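Local coordinates for chitin oligosaccahride binding protein NagB1 (Paenibacillus sp. FPU-7, PDB 7EHP) that binds short chitin oligosaccharides such as N,N'-diacetylchitobiose, probably as the extracellular solute-binding component of a sugar import system, at residues Leu16-Lys19 / Met20-Asp23. Residues are numbered along the deposited sequence; the frame is centred on the assembly and turned at random.
With NAG (2-acetamido-2-deoxy-beta-D-glucopyranose), chain C.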
loop_
_atom_site.group_PDB
_atom_site.type_symbol
_atom_site.label_atom_id
_atom_site.label_comp_id
_atom_site.label_asym_id
_atom_site.label_seq_id
_atom_site.Cartn_x
_atom_site.Cartn_y
_atom_site.Cartn_z
ATOM N N LEU A 16 14.140 -10.970 3.541
ATOM C CA LEU A 16 15.205 -10.202 2.892
ATOM C C LEU A 16 15.081 -8.707 3.182
ATOM O O LEU A 16 16.099 -8.016 3.340
ATOM C CB LEU A 16 15.202 -10.454 1.383
ATOM C CG LEU A 16 15.672 -11.852 0.984
ATOM C CD1 LEU A 16 15.328 -12.109 -0.474
ATOM C CD2 LEU A 16 17.174 -12.016 1.227
ATOM N N ARG A 17 13.846 -8.196 3.291
ATOM C CA ARG A 17 13.661 -6.782 3.626
ATOM C C ARG A 17 14.134 -6.475 5.045
ATOM O O ARG A 17 14.706 -5.406 5.289
ATOM C CB ARG A 17 12.196 -6.380 3.458
ATOM C CG ARG A 17 11.669 -6.534 2.033
ATOM C CD ARG A 17 10.326 -5.846 1.862
ATOM N NE ARG A 17 10.470 -4.409 1.642
ATOM C CZ ARG A 17 9.459 -3.600 1.336
ATOM N NH1 ARG A 17 8.236 -4.097 1.224
ATOM N NH2 ARG A 17 9.663 -2.299 1.156
ATOM N N LEU A 18 13.899 -7.389 5.997
ATOM C CA LEU A 18 14.404 -7.170 7.351
ATOM C C LEU A 18 15.922 -7.305 7.396
ATOM O O LEU A 18 16.607 -6.510 8.054
ATOM C CB LEU A 18 13.763 -8.139 8.337
ATOM C CG LEU A 18 14.177 -8.018 9.814
ATOM C CD1 LEU A 18 14.212 -6.571 10.328
ATOM C CD2 LEU A 18 13.274 -8.889 10.682
ATOM N N LYS A 19 16.461 -8.306 6.705
ATOM C CA LYS A 19 17.908 -8.456 6.620
ATOM C C LYS A 19 18.566 -7.188 6.085
ATOM O O LYS A 19 19.646 -6.802 6.554
ATOM C CB LYS A 19 18.250 -9.667 5.752
ATOM C CG LYS A 19 19.740 -9.915 5.585
ATOM C CD LYS A 19 20.444 -10.054 6.931
ATOM C CE LYS A 19 21.771 -10.800 6.765
ATOM N NZ LYS A 19 22.771 -9.914 6.108
ATOM N N MET A 20 17.917 -6.502 5.132
ATOM C CA MET A 20 18.459 -5.228 4.658
ATOM C C MET A 20 18.431 -4.187 5.770
ATOM O O MET A 20 19.401 -3.444 5.958
ATOM C CB MET A 20 17.697 -4.729 3.425
ATOM C CG MET A 20 18.398 -3.603 2.659
ATOM S SD MET A 20 17.591 -3.032 1.124
ATOM C CE MET A 20 16.604 -1.663 1.747
ATOM N N LEU A 21 17.338 -4.139 6.540
ATOM C CA LEU A 21 17.293 -3.235 7.690
ATOM C C LEU A 21 18.411 -3.544 8.680
ATOM O O LEU A 21 19.025 -2.629 9.238
ATOM C CB LEU A 21 15.929 -3.330 8.384
ATOM C CG LEU A 21 14.830 -2.493 7.725
ATOM C CD1 LEU A 21 13.435 -2.908 8.205
ATOM C CD2 LEU A 21 15.053 -1.000 7.954
ATOM N N GLU A 22 18.691 -4.830 8.914
ATOM C CA GLU A 22 19.769 -5.202 9.828
ATOM C C GLU A 22 21.134 -4.794 9.281
ATOM O O GLU A 22 22.029 -4.417 10.055
ATOM C CB GLU A 22 19.733 -6.707 10.100
ATOM C CG GLU A 22 18.499 -7.148 10.889
ATOM C CD GLU A 22 18.265 -8.641 10.855
ATOM O OE1 GLU A 22 19.123 -9.370 10.295
ATOM O OE2 GLU A 22 17.222 -9.092 11.399
ATOM N N ASP A 23 21.332 -4.907 7.961
ATOM C CA ASP A 23 22.575 -4.414 7.365
ATOM C C ASP A 23 22.702 -2.913 7.565
ATOM O O ASP A 23 23.764 -2.410 7.962
ATOM C CB ASP A 23 22.639 -4.755 5.873
ATOM C CG ASP A 23 22.833 -6.237 5.619
ATOM O OD1 ASP A 23 22.988 -6.987 6.600
ATOM O OD2 ASP A 23 22.830 -6.656 4.437
HETATM C C1 NAG C . 4.740 -2.511 3.037
HETATM C C2 NAG C . 4.492 -1.338 2.091
HETATM C C3 NAG C . 3.166 -0.658 2.433
HETATM C C4 NAG C . 2.029 -1.672 2.597
HETATM C C5 NAG C . 2.479 -2.879 3.431
HETATM C C6 NAG C . 1.469 -4.002 3.540
HETATM C C7 NAG C . 6.700 -0.481 1.409
HETATM C C8 NAG C . 7.690 0.635 1.565
HETATM N N2 NAG C . 5.582 -0.374 2.136
HETATM O O1 NAG C . 5.963 -3.095 2.749
HETATM O O3 NAG C . 2.871 0.305 1.424
HETATM O O4 NAG C . 1.013 -1.042 3.369
HETATM O O5 NAG C . 3.689 -3.444 2.909
HETATM O O6 NAG C . 1.852 -4.908 4.572
HETATM O O7 NAG C . 6.910 -1.440 0.667
#
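K19 and D23 meet one helical turn apart on helix 15-31, and the lysine is worth following outward. Its CB, next to its own backbone, only starts the chain, and the first real partner is met at CD. With CG anti to the backbone N (chi1 180°), the chain starts out beside its own carbonyl and bends at chi2. CD then passes E22 OE1 at 3.7 Å, the two side chains crossing at about a right angle, while CE runs by D23 OD1. A second bend, at chi4 (73°), brings NZ onto that oxygen at 3.0 Å, a hydrogen-bonded salt bridge that uses the syn lone pair. The other oxygen, D23 OD2, pairs with R315 of helix 310-320, so the carboxylate stands between two cations. An alanine in place of D23 would probably leave K19 free to swing and R315 without this acid, weakening the tie between the two helices.

E22 OE2 lies 3.6 Å from L18 CG, at the branch of the leucine; E22 OE1 forms a salt bridge with R15, the residue just before 16-19. L18 also sets CD1 against L21 CB, and both leucines touch H7 of strand 3-7, the strand preceding this helix in the beta-alpha-beta unit. The regular i to i+4 backbone bonds join the same residues, E22 N to L18 O being 2.8 Å.

R17 points the other way, into the glycan pocket. Its guanidinium presents its edge to the N-acetylglucosamine acetamide: NH1 and NH2 both donate to O7, at 3.0 and 2.9 Å, with O7 in the guanidinium plane. A forked grip on the acetyl carbonyl is consistent with recognition of the N-acetyl group of chitin sugars.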